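Local coordinates for protein PAN2-PAN3 deadenylation complex catalytic subunit pan2 (Neurospora crassa, PDB 4CZW) that probably shortens the poly(A) tails of messenger RNA, as the catalytic subunit of the PAN2-PAN3 deadenylation complex, at residues D1-R6 / P10-I15; N129-V134 / V329-T334; T271-A276 / K280-P285; G286-E291 / E376-N381. All blocks are in the same frame, centred on the assembly; numbering follows the deposited sequence.

Interaction 1: residues D1-R6 / P10-I15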
# COMPACT_ATOMS: atom_id res chain seq x y z
N ASP A 1 25.67 22.44 0.04
CA ASP A 1 26.08 21.18 0.65
C ASP A 1 25.05 20.08 0.36
O ASP A 1 25.41 19.00 -0.11
CB ASP A 1 26.26 21.35 2.16
CG ASP A 1 26.92 20.16 2.81
OD1 ASP A 1 28.17 20.14 2.90
OD2 ASP A 1 26.20 19.23 3.24
N HIS A 2 23.78 20.37 0.63
CA HIS A 2 22.69 19.46 0.28
C HIS A 2 21.45 20.23 -0.18
O HIS A 2 21.36 21.45 0.00
CB HIS A 2 22.36 18.54 1.46
CG HIS A 2 22.28 19.25 2.77
ND1 HIS A 2 23.39 19.50 3.55
CD2 HIS A 2 21.22 19.73 3.47
CE1 HIS A 2 23.02 20.12 4.66
NE2 HIS A 2 21.71 20.27 4.63
N TRP A 3 20.50 19.50 -0.77
CA TRP A 3 19.35 20.08 -1.46
C TRP A 3 18.44 20.95 -0.59
O TRP A 3 17.93 21.97 -1.05
CB TRP A 3 18.52 18.97 -2.09
CG TRP A 3 19.29 18.13 -3.08
CD1 TRP A 3 20.29 18.55 -3.90
CD2 TRP A 3 19.12 16.73 -3.33
NE1 TRP A 3 20.76 17.50 -4.65
CE2 TRP A 3 20.05 16.37 -4.32
CE3 TRP A 3 18.27 15.75 -2.81
CZ2 TRP A 3 20.16 15.06 -4.81
CZ3 TRP A 3 18.37 14.45 -3.30
CH2 TRP A 3 19.31 14.12 -4.29
N SER A 4 18.24 20.55 0.67
CA SER A 4 17.30 21.25 1.54
C SER A 4 17.77 22.65 1.95
O SER A 4 17.01 23.41 2.56
CB SER A 4 17.04 20.41 2.80
OG SER A 4 16.33 19.23 2.47
N LEU A 5 19.01 22.98 1.62
CA LEU A 5 19.57 24.29 1.95
C LEU A 5 19.24 25.33 0.88
O LEU A 5 19.46 26.52 1.08
CB LEU A 5 21.08 24.19 2.14
CG LEU A 5 21.58 23.30 3.28
CD1 LEU A 5 23.09 23.37 3.38
CD2 LEU A 5 20.93 23.71 4.59
N ARG A 6 18.71 24.87 -0.24
CA ARG A 6 18.35 25.76 -1.34
C ARG A 6 17.10 26.58 -1.01
O ARG A 6 16.19 26.08 -0.35
CB ARG A 6 18.15 24.97 -2.63
CG ARG A 6 19.32 24.06 -3.03
CD ARG A 6 20.52 24.83 -3.58
NE ARG A 6 21.30 25.47 -2.52
CZ ARG A 6 22.26 24.86 -1.83
NH1 ARG A 6 22.55 23.59 -2.07
NH2 ARG A 6 22.91 25.52 -0.88
N PRO A 10 14.63 22.04 -5.24
CA PRO A 10 15.41 21.51 -6.37
C PRO A 10 14.57 20.55 -7.21
O PRO A 10 13.55 20.06 -6.72
CB PRO A 10 16.57 20.79 -5.68
CG PRO A 10 16.64 21.37 -4.31
CD PRO A 10 15.22 21.67 -3.95
N PRO A 11 14.99 20.27 -8.45
CA PRO A 11 14.27 19.35 -9.33
C PRO A 11 14.05 17.97 -8.70
O PRO A 11 13.10 17.28 -9.06
CB PRO A 11 15.17 19.24 -10.56
CG PRO A 11 16.50 19.81 -10.14
CD PRO A 11 16.17 20.85 -9.13
N GLU A 12 14.91 17.59 -7.76
CA GLU A 12 14.77 16.32 -7.06
C GLU A 12 13.54 16.31 -6.15
O GLU A 12 13.03 15.24 -5.80
CB GLU A 12 16.02 16.02 -6.23
CG GLU A 12 17.29 15.78 -7.05
CD GLU A 12 18.00 17.06 -7.45
OE1 GLU A 12 17.37 18.14 -7.38
OE2 GLU A 12 19.19 16.99 -7.83
N TYR A 13 13.07 17.49 -5.78
CA TYR A 13 11.92 17.62 -4.88
C TYR A 13 10.66 18.10 -5.60
O TYR A 13 9.59 18.14 -5.00
CB TYR A 13 12.25 18.57 -3.73
CG TYR A 13 12.95 17.92 -2.56
CD1 TYR A 13 12.24 17.24 -1.59
CD2 TYR A 13 14.33 18.01 -2.42
CE1 TYR A 13 12.88 16.65 -0.51
CE2 TYR A 13 14.98 17.42 -1.35
CZ TYR A 13 14.25 16.74 -0.40
OH TYR A 13 14.89 16.16 0.67
N ARG A 14 10.79 18.48 -6.87
CA ARG A 14 9.66 19.02 -7.61
C ARG A 14 8.73 17.93 -8.11
O ARG A 14 9.06 16.74 -8.07
CB ARG A 14 10.16 19.86 -8.79
CG ARG A 14 10.96 21.08 -8.38
CD ARG A 14 11.59 21.76 -9.58
NE ARG A 14 12.55 22.79 -9.18
CZ ARG A 14 13.44 23.34 -10.00
NH1 ARG A 14 13.50 22.96 -11.27
NH2 ARG A 14 14.28 24.26 -9.55
N ILE A 15 7.56 18.34 -8.58
CA ILE A 15 6.55 17.42 -9.10
C ILE A 15 7.02 16.72 -10.37
O ILE A 15 7.45 17.37 -11.33
CB ILE A 15 5.22 18.14 -9.39
CG1 ILE A 15 4.62 18.72 -8.10
CG2 ILE A 15 4.25 17.18 -10.06
CD1 ILE A 15 3.22 19.27 -8.27
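Trp3 and Glu12 each swing CG opposite their own carbonyl carbon, next to the backbone N (chi1 -59° and -66°), and a bend at chi2 of Glu12 (84°) then carries its chain across the indole at about a right angle. Glu12 CG settles over one face, 3.8 Å from the centroid of the six-membered ring of Trp3, a CH-pi contact placed somewhat toward the rim. The carboxylate runs on over the pyrrole side: Glu12 OE2 lies 3.6 Å from Trp3 NE1, above the ring plane and not in line with the N-H. Nearer the backbone, Trp3 CB touches Pro10 CG at 3.8 Å. It also meets the edge of the tyrosine ring, in its plane, at Tyr13 CE2 (3.9 Å). Each segment holds its own turn: Arg6 N donates to Trp3 O (3.1 Å) in a short 3-10 turn, and Tyr13 N to Pro10 O (2.8 Å). An alanine in place of Trp3 would keep the CB contacts, but the chain of Glu12 would probably lose the ring it lies on and be left freer to turn. Ser4 OG and Tyr13 OH both bond to Glu376 and Lys385, shared partners that link the two segments, and Tyr13 also meets Trp384 edge-to-face. The contact folds the N-terminal loop of this construct back on itself, against the USP-like domain. Trp3 leans on helix 374-377, Trp3 and Glu12 reach Arg370 of strand 368-371, and Tyr13 packs on strand 339-347.

Interaction 2: residues N129-V134 / V329-T334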
# COMPACT_ATOMS: atom_id res chain seq x y z
N ASN A 129 -5.76 20.96 0.33
CA ASN A 129 -4.31 20.96 0.51
C ASN A 129 -3.81 19.56 0.82
O ASN A 129 -4.34 18.91 1.73
CB ASN A 129 -3.89 21.93 1.62
CG ASN A 129 -4.04 23.39 1.21
OD1 ASN A 129 -3.11 23.98 0.65
ND2 ASN A 129 -5.20 23.97 1.48
N PRO A 130 -2.81 19.09 0.07
CA PRO A 130 -2.22 17.75 0.23
C PRO A 130 -1.81 17.45 1.67
O PRO A 130 -2.01 16.33 2.14
CB PRO A 130 -1.00 17.79 -0.69
CG PRO A 130 -1.37 18.77 -1.74
CD PRO A 130 -2.19 19.82 -1.05
N SER A 131 -1.24 18.44 2.35
CA SER A 131 -0.82 18.28 3.73
C SER A 131 -2.01 17.99 4.64
O SER A 131 -1.92 17.16 5.55
CB SER A 131 -0.07 19.52 4.21
OG SER A 131 -0.90 20.67 4.12
N THR A 132 -3.12 18.68 4.40
CA THR A 132 -4.34 18.46 5.17
C THR A 132 -4.96 17.12 4.81
O THR A 132 -5.45 16.40 5.68
CB THR A 132 -5.37 19.58 4.92
OG1 THR A 132 -4.78 20.85 5.23
CG2 THR A 132 -6.59 19.38 5.79
N LEU A 133 -4.92 16.78 3.52
CA LEU A 133 -5.48 15.53 3.03
C LEU A 133 -4.77 14.32 3.63
O LEU A 133 -5.41 13.33 4.00
CB LEU A 133 -5.41 15.48 1.50
CG LEU A 133 -6.38 16.37 0.73
CD1 LEU A 133 -6.06 16.36 -0.75
CD2 LEU A 133 -7.82 15.92 0.97
N VAL A 134 -3.44 14.39 3.72
CA VAL A 134 -2.65 13.28 4.22
C VAL A 134 -2.74 13.19 5.75
O VAL A 134 -2.54 12.12 6.33
CB VAL A 134 -1.17 13.39 3.78
CG1 VAL A 134 -0.46 14.50 4.54
CG2 VAL A 134 -0.45 12.06 3.98
N VAL A 329 6.47 12.26 6.17
CA VAL A 329 5.71 12.80 5.05
C VAL A 329 5.96 14.30 4.98
O VAL A 329 5.62 15.04 5.90
CB VAL A 329 4.20 12.53 5.19
CG1 VAL A 329 3.43 13.27 4.10
CG2 VAL A 329 3.93 11.04 5.13
N VAL A 330 6.56 14.74 3.87
CA VAL A 330 7.02 16.12 3.76
C VAL A 330 6.25 16.92 2.72
O VAL A 330 6.06 16.47 1.59
CB VAL A 330 8.53 16.17 3.41
CG1 VAL A 330 9.01 17.60 3.31
CG2 VAL A 330 9.33 15.40 4.45
N ASN A 331 5.81 18.12 3.10
CA ASN A 331 5.15 19.03 2.17
C ASN A 331 6.17 19.89 1.44
O ASN A 331 7.02 20.52 2.06
CB ASN A 331 4.14 19.91 2.91
CG ASN A 331 3.34 20.78 1.96
OD1 ASN A 331 2.30 20.37 1.44
ND2 ASN A 331 3.81 22.01 1.74
N VAL A 332 6.08 19.91 0.11
CA VAL A 332 7.00 20.69 -0.71
C VAL A 332 6.26 21.77 -1.49
O VAL A 332 5.41 21.47 -2.33
CB VAL A 332 7.77 19.79 -1.69
CG1 VAL A 332 8.64 20.64 -2.60
CG2 VAL A 332 8.61 18.77 -0.94
N GLU A 333 6.59 23.03 -1.21
CA GLU A 333 5.94 24.16 -1.87
C GLU A 333 6.73 24.63 -3.09
O GLU A 333 7.96 24.57 -3.11
CB GLU A 333 5.76 25.32 -0.89
CG GLU A 333 4.89 25.01 0.31
CD GLU A 333 4.73 26.20 1.23
OE1 GLU A 333 5.23 27.29 0.89
OE2 GLU A 333 4.09 26.04 2.30
N THR A 334 6.01 25.09 -4.11
CA THR A 334 6.62 25.68 -5.29
C THR A 334 6.18 27.14 -5.40
O THR A 334 4.99 27.43 -5.28
CB THR A 334 6.25 24.92 -6.57
OG1 THR A 334 6.58 23.54 -6.42
CG2 THR A 334 6.99 25.49 -7.77
O HOH W 1 -0.18 21.05 1.22
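Val329 meets Val134 head on. Its CG1 stands anti to the backbone N (chi1 172°) and ends 4.1 Å from Val134 CG2, at a similar range from CG1 of the same residue, so the two valines touch tip to tip with one methyl set against the fork of the other. Val330 puts its side chain on the other face of the strand, where it touches Lys385. Asn331 comes back to the helix side. With CG again opposite the backbone N (chi1 -175°), its amide reaches the first turn of the helix, where Asn331 OD1 lies 3.7 Å from Ser131 CB. The polar link here is a water: it accepts from Ser131 N at 3.0 Å and donates to Asn331 OD1 at 2.6 Å. Ser131 N is in the first helical turn, where a backbone N-H has no carbonyl one turn back, and Asn129 at the N-cap makes no side-chain capping bond; the water takes up this donor and ties it to the strand. Val332, like Val330, packs on the other face, touching Ala9. Helix 130-149 thus starts over strand 321-334 in the USP-like domain, consistent with a helical part resting on the sheet of this fold. Leu342 of strand 339-347 and Val388 of strand 385-394 flank the contact, while Leu53 and Val56 of helix 51-58 pack against the valine pair.

Interaction 3: residues T271-A276 / K280-P285; sequences TEITTA and KLWSTP
Ile273 lays its CD1 over one face of the Trp282 indole, 3.9 Å from the centroid of the five-membered ring and 28° off the ring normal, a CH-pi contact. The nearest atoms are Ile273 CD1 and Trp282 CD1, at 3.5 Å. CG1 of Ile273 follows at 3.8 Å from Trp282 CD1; with chi2 extended (175°) the CG1-CD1 bond runs nearly parallel to the ring. Farther along the indole, Thr271 CG2 touches Trp282 CZ2 at 3.8 Å, coming in obliquely. Both Ile273 and Thr271 come from the loop between strand 266-270 and helix 276-282 of the USP-like domain: the chain leaves the sheet, rounds a turn and enters the short helix 276-282, which carries the tryptophan back over that loop. Thr275 is the N-cap, its OG1 bonded to His278 N, and Lys280 N donates to Ala276 O (3.0 Å, 154° at the hydrogen), the i to i+4 bond of the helix. Beyond it, Ser283 OG donates to Lys280 O at 2.7 Å. Leu281 O is gripped twice by Thr284, from N (3.3 Å) and from OG1 (3.0 Å), both approaching the same face of the carbonyl. Trp282 NE1 bonds to Tyr210 OH, which also bonds to Thr271 O, and Trp287 meets the indole edge-to-face. With an alanine at Trp282, the end of Ile273 would probably lose the surface it rests on and Tyr210 one of its partners. Met386 and Pro387 of strand 385-394 pack against the indole from the sheet.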
# COMPACT_ATOMS: atom_id res chain seq x y z
N THR A 271 2.26 17.09 12.71
CA THR A 271 3.06 18.24 13.13
C THR A 271 2.20 19.46 13.46
O THR A 271 2.55 20.24 14.35
CB THR A 271 4.08 18.64 12.05
OG1 THR A 271 3.41 18.89 10.82
CG2 THR A 271 5.10 17.52 11.85
N GLU A 272 1.10 19.62 12.74
CA GLU A 272 0.17 20.74 12.94
C GLU A 272 0.86 22.10 12.83
O GLU A 272 0.63 22.99 13.64
CB GLU A 272 -0.53 20.62 14.30
CG GLU A 272 -1.30 19.33 14.49
CD GLU A 272 -2.40 19.16 13.46
OE1 GLU A 272 -3.52 19.66 13.69
OE2 GLU A 272 -2.14 18.51 12.42
N ILE A 273 1.71 22.24 11.82
CA ILE A 273 2.40 23.50 11.57
C ILE A 273 1.45 24.52 10.94
O ILE A 273 0.96 24.31 9.83
CB ILE A 273 3.62 23.30 10.65
CG1 ILE A 273 4.61 22.32 11.27
CG2 ILE A 273 4.29 24.64 10.36
CD1 ILE A 273 5.78 21.97 10.38
N THR A 274 1.20 25.62 11.64
CA THR A 274 0.23 26.61 11.18
C THR A 274 0.82 28.01 11.05
O THR A 274 0.46 28.75 10.14
CB THR A 274 -0.98 26.67 12.13
OG1 THR A 274 -0.53 26.93 13.47
CG2 THR A 274 -1.75 25.36 12.11
N THR A 275 1.72 28.37 11.96
CA THR A 275 2.26 29.73 11.98
C THR A 275 3.69 29.79 11.45
O THR A 275 4.33 28.76 11.25
CB THR A 275 2.25 30.31 13.41
OG1 THR A 275 3.17 29.59 14.23
CG2 THR A 275 0.85 30.21 14.01
N ALA A 276 4.17 31.01 11.22
CA ALA A 276 5.53 31.22 10.75
C ALA A 276 6.55 30.85 11.83
O ALA A 276 7.65 30.40 11.52
CB ALA A 276 5.72 32.66 10.32
N LYS A 280 9.91 28.38 11.69
CA LYS A 280 11.22 28.79 12.17
C LYS A 280 11.77 27.77 13.15
O LYS A 280 12.97 27.48 13.16
CB LYS A 280 11.14 30.17 12.84
CG LYS A 280 10.74 31.30 11.91
CD LYS A 280 10.84 32.64 12.61
CE LYS A 280 10.43 33.78 11.69
NZ LYS A 280 10.57 35.10 12.37
N LEU A 281 10.89 27.21 13.98
CA LEU A 281 11.27 26.21 14.96
C LEU A 281 11.73 24.92 14.29
O LEU A 281 12.76 24.35 14.65
CB LEU A 281 10.10 25.92 15.91
CG LEU A 281 10.37 24.95 17.06
CD1 LEU A 281 11.38 25.54 18.03
CD2 LEU A 281 9.08 24.58 17.78
N TRP A 282 10.96 24.46 13.31
CA TRP A 282 11.26 23.22 12.61
C TRP A 282 12.48 23.34 11.70
O TRP A 282 13.11 22.34 11.35
CB TRP A 282 10.06 22.76 11.78
CG TRP A 282 9.14 21.85 12.52
CD1 TRP A 282 7.95 22.18 13.12
CD2 TRP A 282 9.32 20.45 12.74
NE1 TRP A 282 7.39 21.07 13.69
CE2 TRP A 282 8.21 19.99 13.48
CE3 TRP A 282 10.31 19.53 12.39
CZ2 TRP A 282 8.06 18.66 13.87
CZ3 TRP A 282 10.17 18.21 12.77
CH2 TRP A 282 9.05 17.79 13.51
N SER A 283 12.82 24.57 11.32
CA SER A 283 13.96 24.80 10.43
C SER A 283 15.28 24.70 11.18
O SER A 283 16.35 24.71 10.57
CB SER A 283 13.84 26.17 9.76
OG SER A 283 13.95 27.22 10.70
N THR A 284 15.21 24.62 12.50
CA THR A 284 16.40 24.47 13.34
C THR A 284 17.12 23.17 13.01
O THR A 284 16.52 22.09 13.07
CB THR A 284 16.04 24.49 14.84
OG1 THR A 284 15.34 25.70 15.15
CG2 THR A 284 17.29 24.40 15.69
N PRO A 285 18.40 23.26 12.65
CA PRO A 285 19.20 22.08 12.27
C PRO A 285 19.33 21.07 13.41
O PRO A 285 19.77 21.42 14.50
CB PRO A 285 20.57 22.68 11.92
CG PRO A 285 20.60 24.01 12.61
CD PRO A 285 19.19 24.50 12.58

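Interaction 4: residues G286-E291 / E376-N381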
# COMPACT_ATOMS: atom_id res chain seq x y z
N GLY A 286 18.95 19.83 13.13
CA GLY A 286 19.06 18.76 14.10
C GLY A 286 17.96 18.76 15.15
O GLY A 286 18.10 18.14 16.21
N TRP A 287 16.86 19.45 14.85
CA TRP A 287 15.76 19.56 15.80
C TRP A 287 14.98 18.26 15.91
O TRP A 287 14.51 17.90 16.99
CB TRP A 287 14.82 20.70 15.39
CG TRP A 287 13.87 21.11 16.48
CD1 TRP A 287 14.16 21.89 17.57
CD2 TRP A 287 12.49 20.76 16.60
NE1 TRP A 287 13.04 22.05 18.35
CE2 TRP A 287 12.00 21.37 17.77
CE3 TRP A 287 11.61 20.00 15.82
CZ2 TRP A 287 10.68 21.23 18.19
CZ3 TRP A 287 10.30 19.87 16.23
CH2 TRP A 287 9.85 20.48 17.41
N LEU A 288 14.83 17.56 14.79
CA LEU A 288 14.12 16.28 14.78
C LEU A 288 15.08 15.13 15.04
O LEU A 288 15.94 14.83 14.21
CB LEU A 288 13.41 16.07 13.44
CG LEU A 288 12.70 14.72 13.27
CD1 LEU A 288 11.61 14.54 14.32
CD2 LEU A 288 12.13 14.58 11.87
N PRO A 289 14.94 14.48 16.21
CA PRO A 289 15.79 13.34 16.56
C PRO A 289 15.34 12.06 15.86
O PRO A 289 14.14 11.87 15.65
CB PRO A 289 15.61 13.23 18.07
CG PRO A 289 14.22 13.72 18.30
CD PRO A 289 13.98 14.80 17.27
N GLU A 290 16.29 11.21 15.50
CA GLU A 290 15.96 9.93 14.88
C GLU A 290 15.65 8.89 15.94
O GLU A 290 15.29 7.75 15.63
CB GLU A 290 17.10 9.45 13.98
CG GLU A 290 18.39 9.16 14.72
CD GLU A 290 19.33 8.28 13.92
OE1 GLU A 290 18.90 7.20 13.46
OE2 GLU A 290 20.51 8.67 13.75
N GLU A 291 15.80 9.28 17.20
CA GLU A 291 15.61 8.35 18.31
C GLU A 291 15.09 9.07 19.55
O GLU A 291 15.67 10.06 20.00
CB GLU A 291 16.92 7.63 18.62
CG GLU A 291 16.76 6.33 19.37
CD GLU A 291 18.06 5.56 19.48
OE1 GLU A 291 19.07 6.16 19.90
OE2 GLU A 291 18.07 4.35 19.16
N GLU A 376 20.28 15.54 5.26
CA GLU A 376 19.29 15.98 4.29
C GLU A 376 17.88 15.52 4.66
O GLU A 376 16.91 16.27 4.51
CB GLU A 376 19.65 15.47 2.89
CG GLU A 376 18.57 15.65 1.84
CD GLU A 376 18.32 17.11 1.50
OE1 GLU A 376 19.19 17.96 1.80
OE2 GLU A 376 17.25 17.41 0.92
N ALA A 377 17.78 14.29 5.15
CA ALA A 377 16.49 13.73 5.56
C ALA A 377 15.95 14.42 6.80
O ALA A 377 14.74 14.45 7.03
CB ALA A 377 16.62 12.23 5.79
N LEU A 378 16.85 14.96 7.61
CA LEU A 378 16.47 15.63 8.85
C LEU A 378 16.66 17.14 8.75
O LEU A 378 16.70 17.84 9.76
CB LEU A 378 17.26 15.07 10.03
CG LEU A 378 17.10 13.57 10.28
CD1 LEU A 378 17.92 13.13 11.49
CD2 LEU A 378 15.63 13.22 10.47
N THR A 379 16.79 17.64 7.53
CA THR A 379 16.90 19.08 7.29
C THR A 379 15.60 19.61 6.70
O THR A 379 15.07 19.04 5.74
CB THR A 379 18.07 19.41 6.34
OG1 THR A 379 19.29 18.88 6.87
CG2 THR A 379 18.21 20.92 6.18
N PHE A 380 15.09 20.69 7.27
CA PHE A 380 13.86 21.29 6.79
C PHE A 380 14.04 22.78 6.48
O PHE A 380 14.90 23.44 7.06
CB PHE A 380 12.74 21.09 7.81
CG PHE A 380 12.45 19.65 8.11
CD1 PHE A 380 11.72 18.88 7.22
CD2 PHE A 380 12.90 19.07 9.28
CE1 PHE A 380 11.46 17.55 7.49
CE2 PHE A 380 12.64 17.74 9.56
CZ PHE A 380 11.92 16.98 8.66
N ASN A 381 13.24 23.28 5.55
CA ASN A 381 13.36 24.66 5.09
C ASN A 381 12.05 25.41 5.27
O ASN A 381 11.01 24.98 4.79
CB ASN A 381 13.80 24.68 3.62
CG ASN A 381 14.29 26.04 3.17
OD1 ASN A 381 13.67 27.07 3.43
ND2 ASN A 381 15.43 26.05 2.48
O HOH W 2 15.48 18.77 12.16
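Leu288 makes the apolar part of this contact with a single methyl. Its CG stands anti to the backbone N (chi1 176°), and CD2 reaches Leu378 CD2 at 4.0 Å, the two leucine chains meeting nearly at right angles. The same methyl lies in the plane of the Phe380 ring, at its edge, 3.9 Å from CE2 of Phe380. Leu378 adds a contact with the backbone, its CD1 lying 3.8 Å from Leu288 O. One water bridges the two backbones beside the leucine pair, taking the N-H of Leu288 (3.0 Å from its N) and giving a proton to Leu378 O (2.8 Å). Leu378 is the first residue past helix 374-377 to leave helical geometry, and its carbonyl accepts from this water. The loop leading to strand 291-297 is thereby joined to the chain leaving helix 374-377 in the USP-like domain. Glu290 is held by salt bridges to Lys374 and Arg350. Around the contact, Leu325 of strand 321-334 touches both leucines, Phe227 of helix 227-235 packs on Leu288, and Met386 and Pro387 of strand 385-394 lie against Phe380.

Overall arrangement
All four contacts belong to the USP-like part of the chain, away from both zinc sites and from the aspartates and glutamate thought to bind the catalytic metals of the nuclease domain. Interactions 3 and 4 follow each other in sequence, with centres about 12 Å apart, and touch at several points, among them Trp282 CZ3, 3.9 Å from Leu288 CB. Interaction 1, its centre about 15 Å from that of interaction 4, meets it at Glu376, which both segments of interaction 1 reach. Interaction 2 touches interaction 1 through Val332 CG1, 3.6 Å from Tyr13 O. Interaction 2 also meets interaction 4, Val330 CG2 lying 4.3 Å from Phe380 CE1, but does not touch interaction 3, whose centre is about 14 Å away.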